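Local structure of 4-amino-4-deoxy-L-arabinose transferase or related glycosyltransferases of PMT family (Cupriavidus metallidurans, 5EZM) at residues L213-V217 and A333-F338. The protein probably transfers 4-amino-4-deoxy-L-arabinose from a polyprenyl-phosphate carrier to lipid A, as a zinc-binding integral membrane glycosyltransferase. Residues are numbered along the deposited sequence.
With DSL (mono-trans, octa-cis decaprenyl-phosphate), chain C; MPG ([(Z)-octadec-9-enyl] (2R)-2,3-bis(oxidanyl)propanoate), chain Z; MPG ([(Z)-octadec-9-enyl] (2R)-2,3-bis(oxidanyl)propanoate), chain B.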
loop_
_atom_site.group_PDB
_atom_site.type_symbol
_atom_site.label_atom_id
_atom_site.label_comp_id
_atom_site.label_asym_id
_atom_site.label_seq_id
_atom_site.Cartn_x
_atom_site.Cartn_y
_atom_site.Cartn_z
ATOM N N LEU A 213 -10.854 -4.395 -14.101
ATOM C CA LEU A 213 -10.950 -5.607 -13.288
ATOM C C LEU A 213 -12.381 -5.943 -12.892
ATOM O O LEU A 213 -12.772 -7.115 -13.037
ATOM C CB LEU A 213 -10.043 -5.480 -12.061
ATOM C CG LEU A 213 -8.571 -5.758 -12.338
ATOM C CD1 LEU A 213 -7.755 -5.627 -11.064
ATOM C CD2 LEU A 213 -8.428 -7.144 -12.933
ATOM N N PRO A 214 -13.204 -5.011 -12.389
ATOM C CA PRO A 214 -14.605 -5.379 -12.114
ATOM C C PRO A 214 -15.318 -5.935 -13.332
ATOM O O PRO A 214 -15.844 -7.056 -13.280
ATOM C CB PRO A 214 -15.220 -4.059 -11.631
ATOM C CG PRO A 214 -14.086 -3.317 -11.056
ATOM C CD PRO A 214 -12.918 -3.635 -11.943
ATOM N N GLY A 215 -15.325 -5.187 -14.440
ATOM C CA GLY A 215 -15.979 -5.666 -15.650
ATOM C C GLY A 215 -15.517 -7.050 -16.052
ATOM O O GLY A 215 -16.331 -7.928 -16.350
ATOM N N LEU A 216 -14.199 -7.266 -16.052
ATOM C CA LEU A 216 -13.657 -8.607 -16.242
ATOM C C LEU A 216 -14.327 -9.597 -15.295
ATOM O O LEU A 216 -15.017 -10.528 -15.729
ATOM C CB LEU A 216 -12.141 -8.588 -16.029
ATOM C CG LEU A 216 -11.433 -9.944 -16.000
ATOM C CD1 LEU A 216 -11.508 -10.632 -17.356
ATOM C CD2 LEU A 216 -9.987 -9.789 -15.543
ATOM N N VAL A 217 -14.171 -9.370 -13.985
ATOM C CA VAL A 217 -14.815 -10.224 -12.989
ATOM C C VAL A 217 -16.308 -10.334 -13.255
ATOM O O VAL A 217 -16.924 -11.376 -12.992
ATOM C CB VAL A 217 -14.527 -9.690 -11.569
ATOM C CG1 VAL A 217 -15.281 -10.501 -10.529
ATOM C CG2 VAL A 217 -13.035 -9.724 -11.289
ATOM N N ALA A 333 -9.974 -14.282 -10.881
ATOM C CA ALA A 333 -9.837 -13.516 -12.116
ATOM C C ALA A 333 -8.776 -12.432 -11.981
ATOM O O ALA A 333 -7.929 -12.265 -12.866
ATOM C CB ALA A 333 -11.182 -12.907 -12.507
ATOM N N ILE A 334 -8.801 -11.680 -10.878
ATOM C CA ILE A 334 -7.792 -10.640 -10.697
ATOM C C ILE A 334 -6.405 -11.260 -10.554
ATOM O O ILE A 334 -5.415 -10.745 -11.100
ATOM C CB ILE A 334 -8.160 -9.755 -9.493
ATOM C CG1 ILE A 334 -9.426 -8.956 -9.807
ATOM C CG2 ILE A 334 -7.022 -8.818 -9.146
ATOM C CD1 ILE A 334 -9.929 -8.129 -8.653
ATOM N N PHE A 335 -6.317 -12.393 -9.849
ATOM C CA PHE A 335 -5.038 -13.076 -9.681
ATOM C C PHE A 335 -4.446 -13.477 -11.026
ATOM O O PHE A 335 -3.272 -13.206 -11.301
ATOM C CB PHE A 335 -5.209 -14.302 -8.784
ATOM C CG PHE A 335 -3.935 -15.068 -8.555
ATOM C CD1 PHE A 335 -3.085 -14.726 -7.518
ATOM C CD2 PHE A 335 -3.593 -16.134 -9.371
ATOM C CE1 PHE A 335 -1.911 -15.430 -7.303
ATOM C CE2 PHE A 335 -2.423 -16.839 -9.163
ATOM C CZ PHE A 335 -1.579 -16.489 -8.130
ATOM N N VAL A 336 -5.239 -14.132 -11.878
ATOM C CA VAL A 336 -4.701 -14.560 -13.164
ATOM C C VAL A 336 -4.475 -13.365 -14.080
ATOM O O VAL A 336 -3.625 -13.420 -14.977
ATOM C CB VAL A 336 -5.613 -15.612 -13.826
ATOM C CG1 VAL A 336 -5.855 -16.772 -12.879
ATOM C CG2 VAL A 336 -6.919 -14.988 -14.280
ATOM N N PHE A 337 -5.214 -12.272 -13.875
ATOM C CA PHE A 337 -4.984 -11.079 -14.683
ATOM C C PHE A 337 -3.603 -10.502 -14.412
ATOM O O PHE A 337 -2.833 -10.242 -15.345
ATOM C CB PHE A 337 -6.060 -10.028 -14.415
ATOM C CG PHE A 337 -5.747 -8.685 -15.018
ATOM C CD1 PHE A 337 -5.966 -8.446 -16.364
ATOM C CD2 PHE A 337 -5.220 -7.665 -14.239
ATOM C CE1 PHE A 337 -5.675 -7.215 -16.923
ATOM C CE2 PHE A 337 -4.925 -6.430 -14.793
ATOM C CZ PHE A 337 -5.154 -6.205 -16.135
ATOM N N PHE A 338 -3.270 -10.290 -13.137
ATOM C CA PHE A 338 -1.948 -9.762 -12.833
ATOM C C PHE A 338 -0.854 -10.805 -13.014
ATOM O O PHE A 338 0.309 -10.437 -13.203
ATOM C CB PHE A 338 -1.922 -9.194 -11.415
ATOM C CG PHE A 338 -2.710 -7.929 -11.268
ATOM C CD1 PHE A 338 -2.357 -6.797 -11.986
ATOM C CD2 PHE A 338 -3.800 -7.865 -10.420
ATOM C CE1 PHE A 338 -3.078 -5.626 -11.863
ATOM C CE2 PHE A 338 -4.524 -6.695 -10.290
ATOM C CZ PHE A 338 -4.162 -5.573 -11.014
HETATM C C21 DSL C . -17.665 -7.984 -9.738
HETATM C C22 DSL C . -18.198 -6.569 -9.591
HETATM C C23 DSL C . -18.087 -5.851 -8.251
HETATM C C24 DSL C . -18.764 -5.958 -10.642
HETATM C C25 DSL C . -19.309 -4.513 -10.505
HETATM C C26 DSL C . -18.845 -3.701 -11.745
HETATM C C27 DSL C . -20.091 -3.096 -12.478
HETATM C C28 DSL C . -21.396 -2.831 -11.689
HETATM C C29 DSL C . -20.023 -2.808 -13.793
HETATM C C30 DSL C . -18.713 -3.072 -14.580
HETATM C C31 DSL C . -19.038 -3.345 -16.087
HETATM C C32 DSL C . -18.174 -2.404 -17.000
HETATM C C33 DSL C . -18.604 -0.943 -17.233
HETATM C C34 DSL C . -17.054 -2.881 -17.595
HETATM C C2 MPG Z . -9.476 -15.957 -16.729
HETATM C C3 MPG Z . -10.397 -16.038 -15.518
HETATM C C4 MPG Z . -10.611 -17.472 -15.055
HETATM C C5 MPG Z . -11.743 -17.589 -14.020
HETATM C C6 MPG Z . -11.967 -19.028 -13.523
HETATM C C7 MPG Z . -13.156 -19.110 -12.546
HETATM C C8 MPG Z . -13.470 -20.551 -12.078
HETATM C C9 MPG Z . -14.869 -20.653 -11.419
HETATM C C10 MPG Z . -15.180 -22.076 -10.874
HETATM C C11 MPG Z . -16.682 -22.286 -10.581
HETATM C C12 MPG Z . -16.936 -23.389 -9.496
HETATM C C1 MPG Z . -9.231 -14.517 -17.187
HETATM C C2 MPG B . -6.391 -1.251 -18.569
HETATM C C3 MPG B . -5.554 -2.282 -17.821
HETATM C C4 MPG B . -4.373 -1.648 -17.100
HETATM C C5 MPG B . -3.666 -2.618 -16.139
HETATM C C6 MPG B . -2.634 -1.900 -15.256
HETATM C C7 MPG B . -2.502 -2.546 -13.864
HETATM C C8 MPG B . -1.973 -1.548 -12.805
HETATM C C9 MPG B . -2.514 -1.840 -11.382
HETATM C C1 MPG B . -7.416 -1.892 -19.509
#
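Leu213 makes the most contacts from its side of this apolar helix–helix packing: its CD2 lies 3.7 Å from Ile334 CG1 and 3.5 Å from Phe337 CD2, while its CD1 sits 3.5 Å from Phe338 CE2. Pro214, whose ring nitrogen cannot donate to the preceding turn and so kinks helix 209-224, points away, its CB 3.6 Å from DSL C26. Gly215 also borders the lipid, its CA 3.6 Å from DSL C34, where an ideal CB would clash at 2.4 Å. Leu216 returns to the interface, CD2 lying 4.1 Å from Phe337 CB. Val217 serves both partners, CG2 being 3.9 Å from Ala333 CB and CG1 3.6 Å from DSL C21. The local axes approach to 10.2 Å with their N-to-C directions at 120°, and the two segments together bury 297 Å²; the alkenyl chain of MPG (chain B) borders the packing, its C7 3.7 Å from Phe338 CE1. This is transmembrane helix packing of the GT-C fold, in which one face of helix 209-224 meets helix 323-339 and another lines the decaprenyl-phosphate pocket.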